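Local coordinates for Serine/threonine-protein kinase pknE (Mycobacterium tuberculosis, PDB 2H34) that transfers phosphate from ATP to serine and threonine residues of proteins, this chain being the catalytic domain of a longer membrane-bound kinase, at residues Glu93-Pro98 / Val140-Ser145; Val224-Leu229 / Pro252-Val257; Asp279-Val282 / Asp286-Ala289. All blocks are in the same frame, centred on the assembly; numbering follows the deposited sequence.

Contact 1 (Glu93-Pro98 / Val140-Ser145); sequences EPHVVP and VRQIGS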
loop_
_atom_site.group_PDB
_atom_site.type_symbol
_atom_site.label_atom_id
_atom_site.label_comp_id
_atom_site.label_asym_id
_atom_site.label_seq_id
_atom_site.Cartn_x
_atom_site.Cartn_y
_atom_site.Cartn_z
ATOM N N GLU A 93 13.390 2.607 5.752
ATOM C CA GLU A 93 12.275 2.343 6.623
ATOM C C GLU A 93 12.047 0.831 6.682
ATOM O O GLU A 93 12.131 0.149 5.652
ATOM C CB GLU A 93 11.055 3.076 6.095
ATOM C CG GLU A 93 10.122 3.570 7.164
ATOM C CD GLU A 93 9.391 2.434 7.825
ATOM O OE1 GLU A 93 8.907 1.543 7.085
ATOM O OE2 GLU A 93 9.334 2.411 9.079
ATOM N N PRO A 94 11.812 0.287 7.893
ATOM C CA PRO A 94 11.672 -1.149 8.088
ATOM C C PRO A 94 10.354 -1.801 7.675
ATOM O O PRO A 94 10.261 -3.021 7.748
ATOM C CB PRO A 94 11.876 -1.306 9.600
ATOM C CG PRO A 94 11.373 -0.080 10.161
ATOM C CD PRO A 94 11.747 0.998 9.177
ATOM N N HIS A 95 9.350 -1.021 7.272
ATOM C CA HIS A 95 8.094 -1.589 6.754
ATOM C C HIS A 95 8.052 -1.507 5.236
ATOM O O HIS A 95 6.998 -1.626 4.601
ATOM C CB HIS A 95 6.878 -0.900 7.358
ATOM C CG HIS A 95 6.893 -0.899 8.844
ATOM N ND1 HIS A 95 7.425 0.140 9.577
ATOM C CD2 HIS A 95 6.518 -1.841 9.736
ATOM C CE1 HIS A 95 7.355 -0.156 10.860
ATOM N NE2 HIS A 95 6.809 -1.351 10.984
ATOM N N VAL A 96 9.221 -1.287 4.667
ATOM C CA VAL A 96 9.395 -1.401 3.255
ATOM C C VAL A 96 10.345 -2.564 3.058
ATOM O O VAL A 96 11.413 -2.616 3.677
ATOM C CB VAL A 96 9.901 -0.084 2.631
ATOM C CG1 VAL A 96 8.884 1.023 2.834
ATOM C CG2 VAL A 96 11.218 0.321 3.248
ATOM N N VAL A 97 9.914 -3.511 2.228
ATOM C CA VAL A 97 10.742 -4.615 1.769
ATOM C C VAL A 97 12.117 -4.119 1.343
ATOM O O VAL A 97 12.217 -3.205 0.529
ATOM C CB VAL A 97 10.084 -5.337 0.574
ATOM C CG1 VAL A 97 10.945 -6.504 0.114
ATOM C CG2 VAL A 97 8.683 -5.819 0.938
ATOM N N PRO A 98 13.179 -4.700 1.932
ATOM C CA PRO A 98 14.571 -4.464 1.540
ATOM C C PRO A 98 14.796 -4.889 0.105
ATOM O O PRO A 98 14.302 -5.951 -0.295
ATOM C CB PRO A 98 15.348 -5.400 2.457
ATOM C CG PRO A 98 14.460 -5.600 3.621
ATOM C CD PRO A 98 13.087 -5.621 3.077
ATOM N N VAL A 140 -2.295 0.403 10.377
ATOM C CA VAL A 140 -2.219 1.703 9.691
ATOM C C VAL A 140 -0.925 2.457 10.019
ATOM O O VAL A 140 -0.300 3.038 9.135
ATOM C CB VAL A 140 -3.458 2.566 9.976
ATOM C CG1 VAL A 140 -3.277 3.970 9.460
ATOM C CG2 VAL A 140 -4.675 1.937 9.311
ATOM N N ARG A 141 -0.508 2.402 11.280
ATOM C CA ARG A 141 0.689 3.121 11.726
ATOM C C ARG A 141 1.928 2.716 10.940
ATOM O O ARG A 141 2.639 3.572 10.431
ATOM C CB ARG A 141 0.912 2.973 13.240
ATOM C CG ARG A 141 1.920 3.972 13.802
ATOM C CD ARG A 141 2.288 3.718 15.245
ATOM N NE ARG A 141 1.097 3.657 16.095
ATOM C CZ ARG A 141 0.771 2.616 16.868
ATOM N NH1 ARG A 141 1.560 1.541 16.920
ATOM N NH2 ARG A 141 -0.343 2.647 17.599
ATOM N N GLN A 142 2.147 1.411 10.817
ATOM C CA GLN A 142 3.290 0.859 10.087
ATOM C C GLN A 142 3.300 1.171 8.596
ATOM O O GLN A 142 4.357 1.434 8.047
ATOM C CB GLN A 142 3.368 -0.653 10.248
ATOM C CG GLN A 142 3.500 -1.147 11.647
ATOM C CD GLN A 142 3.285 -2.638 11.725
ATOM O OE1 GLN A 142 2.199 -3.091 12.079
ATOM N NE2 GLN A 142 4.310 -3.416 11.378
ATOM N N ILE A 143 2.149 1.100 7.925
ATOM C CA ILE A 143 2.106 1.404 6.503
ATOM C C ILE A 143 2.269 2.901 6.255
ATOM O O ILE A 143 2.973 3.299 5.326
ATOM C CB ILE A 143 0.822 0.872 5.822
ATOM C CG1 ILE A 143 0.904 -0.631 5.654
ATOM C CG2 ILE A 143 0.632 1.474 4.440
ATOM C CD1 ILE A 143 0.245 -1.332 6.749
ATOM N N GLY A 144 1.630 3.726 7.083
ATOM C CA GLY A 144 1.754 5.182 6.948
ATOM C C GLY A 144 3.211 5.588 7.062
ATOM O O GLY A 144 3.697 6.493 6.363
ATOM N N SER A 145 3.905 4.865 7.931
ATOM C CA SER A 145 5.328 5.036 8.130
ATOM C C SER A 145 6.084 4.742 6.835
ATOM O O SER A 145 6.890 5.557 6.392
ATOM C CB SER A 145 5.802 4.147 9.288
ATOM O OG SER A 145 7.180 4.276 9.504
#
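His95 lies with one ring face against Gln142, and Glu93 reaches Ser145 beside it. The pairing is a worked example of how the loop between helix αC and strand β4 in the protein kinase fold, here 93-98, docks the small lobe on helix αE, here 133-152, of the large lobe. The loop starts as a type I beta turn from Glu93 to Val96; the side chains of Glu93 and His95 set off toward the helix. The main touch is a CH-pi contact: Gln142 CB stands 3.6 Å from the centroid of the His95 ring, 22° off the ring normal and displaced toward the rim. Gln142 CG carries on past the rim of the ring, 3.4 Å from His95 NE2. What fixes the imidazole is the Glu93 carboxylate. His95 ND1 donates at 3.0 Å, with an angle of 151° at the hydrogen, to Glu93 OE2, which receives it on its syn lone pair, while His95 N reaches Glu93 OE1 at 2.6 Å from above the carboxylate plane. Ring and backbone of His95 are thus held by one acid. Phe172 stacks on the His95 ring, and Glu93 also touches Ala146 and Ala149 farther along the helix. With its hydroxyl swung to the far side from its own backbone N (chi1 179°), Ser145 donates a weak hydrogen bond from OG to Glu93 OE2 at 2.9 Å.

Contact 2 (Val224-Leu229 / Pro252-Val257); sequences VLYECL and PRPSTV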
loop_
_atom_site.group_PDB
_atom_site.type_symbol
_atom_site.label_atom_id
_atom_site.label_comp_id
_atom_site.label_asym_id
_atom_site.label_seq_id
_atom_site.Cartn_x
_atom_site.Cartn_y
_atom_site.Cartn_z
ATOM N N VAL A 224 -8.549 2.951 3.857
ATOM C CA VAL A 224 -8.117 1.644 4.312
ATOM C C VAL A 224 -8.390 1.472 5.813
ATOM O O VAL A 224 -8.922 0.435 6.241
ATOM C CB VAL A 224 -6.640 1.373 3.980
ATOM C CG1 VAL A 224 -6.187 0.088 4.640
ATOM C CG2 VAL A 224 -6.446 1.270 2.487
ATOM N N LEU A 225 -8.049 2.493 6.600
ATOM C CA LEU A 225 -8.323 2.474 8.030
ATOM C C LEU A 225 -9.816 2.253 8.261
ATOM O O LEU A 225 -10.211 1.356 9.015
ATOM C CB LEU A 225 -7.868 3.781 8.679
ATOM C CG LEU A 225 -8.257 4.030 10.149
ATOM C CD1 LEU A 225 -7.718 2.957 11.087
ATOM C CD2 LEU A 225 -7.800 5.411 10.593
ATOM N N TYR A 226 -10.636 3.064 7.587
ATOM C CA TYR A 226 -12.080 2.924 7.648
ATOM C C TYR A 226 -12.505 1.480 7.481
ATOM O O TYR A 226 -13.219 0.929 8.327
ATOM C CB TYR A 226 -12.752 3.759 6.570
ATOM C CG TYR A 226 -14.274 3.739 6.662
ATOM C CD1 TYR A 226 -14.952 4.575 7.555
ATOM C CD2 TYR A 226 -15.032 2.875 5.863
ATOM C CE1 TYR A 226 -16.339 4.549 7.640
ATOM C CE2 TYR A 226 -16.416 2.846 5.943
ATOM C CZ TYR A 226 -17.059 3.685 6.826
ATOM O OH TYR A 226 -18.423 3.649 6.908
ATOM N N GLU A 227 -12.046 0.870 6.389
ATOM C CA GLU A 227 -12.422 -0.499 6.063
ATOM C C GLU A 227 -12.037 -1.498 7.144
ATOM O O GLU A 227 -12.814 -2.414 7.437
ATOM C CB GLU A 227 -11.841 -0.931 4.721
ATOM C CG GLU A 227 -12.456 -2.229 4.234
ATOM C CD GLU A 227 -12.112 -2.561 2.800
ATOM O OE1 GLU A 227 -11.603 -1.669 2.074
ATOM O OE2 GLU A 227 -12.368 -3.721 2.404
ATOM N N CYS A 228 -10.854 -1.314 7.729
ATOM C CA CYS A 228 -10.378 -2.174 8.810
ATOM C C CYS A 228 -11.314 -2.124 9.999
ATOM O O CYS A 228 -11.485 -3.111 10.722
ATOM C CB CYS A 228 -8.995 -1.729 9.283
ATOM S SG CYS A 228 -7.679 -1.892 8.068
ATOM N N LEU A 229 -11.902 -0.949 10.203
ATOM C CA LEU A 229 -12.756 -0.706 11.350
ATOM C C LEU A 229 -14.138 -1.277 11.111
ATOM O O LEU A 229 -14.634 -2.089 11.896
ATOM C CB LEU A 229 -12.833 0.797 11.650
ATOM C CG LEU A 229 -11.547 1.434 12.191
ATOM C CD1 LEU A 229 -11.562 2.950 12.063
ATOM C CD2 LEU A 229 -11.295 1.014 13.638
ATOM N N PRO A 252 -18.287 9.221 5.655
ATOM C CA PRO A 252 -18.994 8.376 6.621
ATOM C C PRO A 252 -18.433 8.490 8.033
ATOM O O PRO A 252 -17.252 8.820 8.203
ATOM C CB PRO A 252 -18.741 6.955 6.099
ATOM C CG PRO A 252 -18.112 7.117 4.758
ATOM C CD PRO A 252 -17.420 8.416 4.776
ATOM N N ARG A 253 -19.280 8.195 9.022
ATOM C CA ARG A 253 -18.899 8.207 10.439
ATOM C C ARG A 253 -18.833 6.783 11.021
ATOM O O ARG A 253 -19.848 6.246 11.461
ATOM C CB ARG A 253 -19.862 9.096 11.245
ATOM N N PRO A 254 -17.621 6.181 11.048
ATOM C CA PRO A 254 -17.366 4.768 11.383
ATOM C C PRO A 254 -18.040 4.255 12.656
ATOM O O PRO A 254 -18.459 3.095 12.705
ATOM C CB PRO A 254 -15.840 4.712 11.547
ATOM C CG PRO A 254 -15.399 6.127 11.643
ATOM C CD PRO A 254 -16.356 6.878 10.776
ATOM N N SER A 255 -18.143 5.103 13.671
ATOM C CA SER A 255 -18.827 4.724 14.901
ATOM C C SER A 255 -20.313 4.391 14.683
ATOM O O SER A 255 -20.907 3.642 15.465
ATOM C CB SER A 255 -18.676 5.827 15.939
ATOM O OG SER A 255 -18.925 7.080 15.343
ATOM N N THR A 256 -20.903 4.925 13.615
ATOM C CA THR A 256 -22.309 4.645 13.315
ATOM C C THR A 256 -22.539 3.263 12.696
ATOM O O THR A 256 -23.662 2.931 12.323
ATOM C CB THR A 256 -22.991 5.738 12.414
ATOM O OG1 THR A 256 -22.481 5.671 11.075
ATOM C CG2 THR A 256 -22.805 7.159 12.986
ATOM N N VAL A 257 -21.486 2.458 12.588
ATOM C CA VAL A 257 -21.636 1.104 12.044
ATOM C C VAL A 257 -21.460 0.007 13.105
ATOM O O VAL A 257 -22.438 -0.615 13.515
ATOM C CB VAL A 257 -20.724 0.848 10.821
ATOM C CG1 VAL A 257 -21.275 -0.304 9.989
ATOM C CG2 VAL A 257 -20.597 2.106 9.968
#
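With chi1 at -175° the Tyr226 ring leaves its helix on the side remote from the residue's own backbone N, and chi2 of 82° turns it so that CE1 comes up to both Pro252 and Pro254 while the hydroxyl reaches Pro252. Across the way, chi1 of -158° in Val257 places CG2 near that residue's backbone N, where it comes within 4.1 Å of Tyr226 OH. The two prolines meet on Tyr226 CE1. Pro252 CB lies 3.7 Å from Tyr226 CE1 and 3.4 Å from Tyr226 OH, passing the ring at a slant. Pro254 CD approaches the ring edge in plane, 3.9 Å from Tyr226 CE1. In the kinase fold helix 217-230 is αF, the central helix of the large lobe, and 252-257 belongs to the loop linking αG to αH; Tyr226 is the side chain that bridges them. The loop keeps its own shape through a 3-10 turn at 254-256: Arg253 O accepts from Thr256 N and, at 2.7 Å, from Thr256 OG1, the two donors arriving from opposite faces of the carbonyl plane. Pro234 touches both Tyr226 and Pro252, while Pro254 also packs on Asp266 and Ile269 of helix 264-272.

Contact 3 (Asp279-Val282 / Asp286-Ala289); sequences DRYV and DLSA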
loop_
_atom_site.group_PDB
_atom_site.type_symbol
_atom_site.label_atom_id
_atom_site.label_comp_id
_atom_site.label_asym_id
_atom_site.label_seq_id
_atom_site.Cartn_x
_atom_site.Cartn_y
_atom_site.Cartn_z
ATOM N N ASP A 279 -7.243 20.279 3.737
ATOM C CA ASP A 279 -7.891 20.037 5.026
ATOM C C ASP A 279 -7.486 18.737 5.683
ATOM O O ASP A 279 -7.868 18.489 6.820
ATOM C CB ASP A 279 -9.393 20.049 4.864
ATOM C CG ASP A 279 -9.847 21.226 4.094
ATOM O OD1 ASP A 279 -9.154 22.261 4.195
ATOM O OD2 ASP A 279 -10.865 21.126 3.375
ATOM N N ARG A 280 -6.740 17.906 4.965
ATOM C CA ARG A 280 -6.428 16.571 5.444
ATOM C C ARG A 280 -5.153 16.654 6.242
ATOM O O ARG A 280 -4.558 17.730 6.334
ATOM C CB ARG A 280 -6.248 15.598 4.282
ATOM C CG ARG A 280 -7.488 15.400 3.448
ATOM C CD ARG A 280 -7.185 14.486 2.289
ATOM N NE ARG A 280 -8.001 14.786 1.115
ATOM C CZ ARG A 280 -7.543 14.741 -0.134
ATOM N NH1 ARG A 280 -6.273 14.425 -0.358
ATOM N NH2 ARG A 280 -8.343 15.010 -1.154
ATOM N N TYR A 281 -4.727 15.527 6.810
ATOM C CA TYR A 281 -3.449 15.471 7.478
ATOM C C TYR A 281 -2.370 15.626 6.434
ATOM O O TYR A 281 -2.547 15.217 5.297
ATOM C CB TYR A 281 -3.278 14.158 8.220
ATOM C CG TYR A 281 -4.358 13.868 9.243
ATOM C CD1 TYR A 281 -5.451 13.063 8.923
ATOM C CD2 TYR A 281 -4.274 14.374 10.536
ATOM C CE1 TYR A 281 -6.439 12.789 9.863
ATOM C CE2 TYR A 281 -5.249 14.101 11.478
ATOM C CZ TYR A 281 -6.326 13.317 11.136
ATOM O OH TYR A 281 -7.286 13.041 12.069
ATOM N N VAL A 282 -1.269 16.255 6.823
ATOM C CA VAL A 282 -0.156 16.526 5.916
ATOM C C VAL A 282 0.720 15.284 5.745
ATOM O O VAL A 282 1.337 15.083 4.693
ATOM C CB VAL A 282 0.653 17.741 6.416
ATOM C CG1 VAL A 282 1.953 17.922 5.632
ATOM C CG2 VAL A 282 -0.203 18.979 6.282
ATOM N N ASP A 286 0.827 11.914 10.915
ATOM C CA ASP A 286 -0.175 12.680 11.646
ATOM C C ASP A 286 -1.509 11.968 11.663
ATOM O O ASP A 286 -2.217 11.999 12.673
ATOM C CB ASP A 286 -0.317 14.083 11.076
ATOM C CG ASP A 286 0.929 14.916 11.275
ATOM O OD1 ASP A 286 1.130 15.852 10.477
ATOM O OD2 ASP A 286 1.716 14.632 12.215
ATOM N N LEU A 287 -1.846 11.329 10.547
ATOM C CA LEU A 287 -2.967 10.406 10.510
ATOM C C LEU A 287 -2.819 9.389 11.634
ATOM O O LEU A 287 -3.675 9.297 12.519
ATOM C CB LEU A 287 -2.969 9.665 9.183
ATOM C CG LEU A 287 -4.268 9.060 8.653
ATOM C CD1 LEU A 287 -3.904 8.092 7.563
ATOM C CD2 LEU A 287 -5.096 8.358 9.699
ATOM N N SER A 288 -1.723 8.627 11.589
ATOM C CA SER A 288 -1.450 7.597 12.584
ATOM C C SER A 288 -1.634 8.175 13.963
ATOM O O SER A 288 -2.350 7.605 14.778
ATOM C CB SER A 288 -0.025 7.042 12.448
ATOM O OG SER A 288 0.032 5.976 11.519
ATOM N N ALA A 289 -1.005 9.320 14.215
ATOM C CA ALA A 289 -0.995 9.876 15.556
ATOM C C ALA A 289 -2.432 10.091 16.010
ATOM O O ALA A 289 -2.823 9.636 17.091
ATOM C CB ALA A 289 -0.180 11.163 15.615
#
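Tyr281 and Leu287 form the centre of this short-range contact, in which the loop before helix 284-293 folds back on the first turns of that helix. Followed in sequence, the loop first presents Arg280, whose side chain heads elsewhere: its NH2 forms a salt bridge with Glu205, the glutamate of the APE motif, an ion pair familiar in protein kinases. Tyr281 comes next and turns its ring to the helix. Chi1 of -57° sets the ring opposite the residue's carbonyl carbon, and one face then lies over the backbone of Leu287, whose CA is 4.0 Å from the ring centroid and 13° off its normal, a CH-pi contact. Leu287 N also sits over that face, 3.8 Å from Tyr281 CG. Toward the side chain, Tyr281 CD1 meets Leu287 CG at 4.2 Å, while Tyr281 CD2 comes within 4.0 Å of Asp286 CB. Val282 ends the segment at the outer margin, near Asp286 and exposed to solvent. No hydrogen bond joins the two segments. Tyr281 is bordered by Val268 and Arg271 of helix 264-272; Leu287 shares Val268 and points on to Leu221, Thr222 and Leu225, so this end of helix 284-293 (αI) and its preceding loop pack against helices 264-272 (αH) and 217-230 (αF).

How the contacts relate
Contact 1 lies at the surface where the two lobes join, whereas contacts 2 and 3 are partly buried and belong wholly to the large lobe. Their chemistry follows: contact 1 has a carboxylate bonded mainly within its own loop, with one weak hydrogen bond across, and an aliphatic group over a ring, while contacts 2 and 3 have no hydrogen bond across and rely on a tyrosine each, met by two prolines, one of them at the ring edge, in contact 2 and over a face by a helix backbone in contact 3. Helix 217-230 links them. Leu225 CD1 packs 3.7 Å from Val140 CG2 in the helix of contact 1, and Leu225 CD2 stands 4.1 Å from Leu287 CD2 of contact 3.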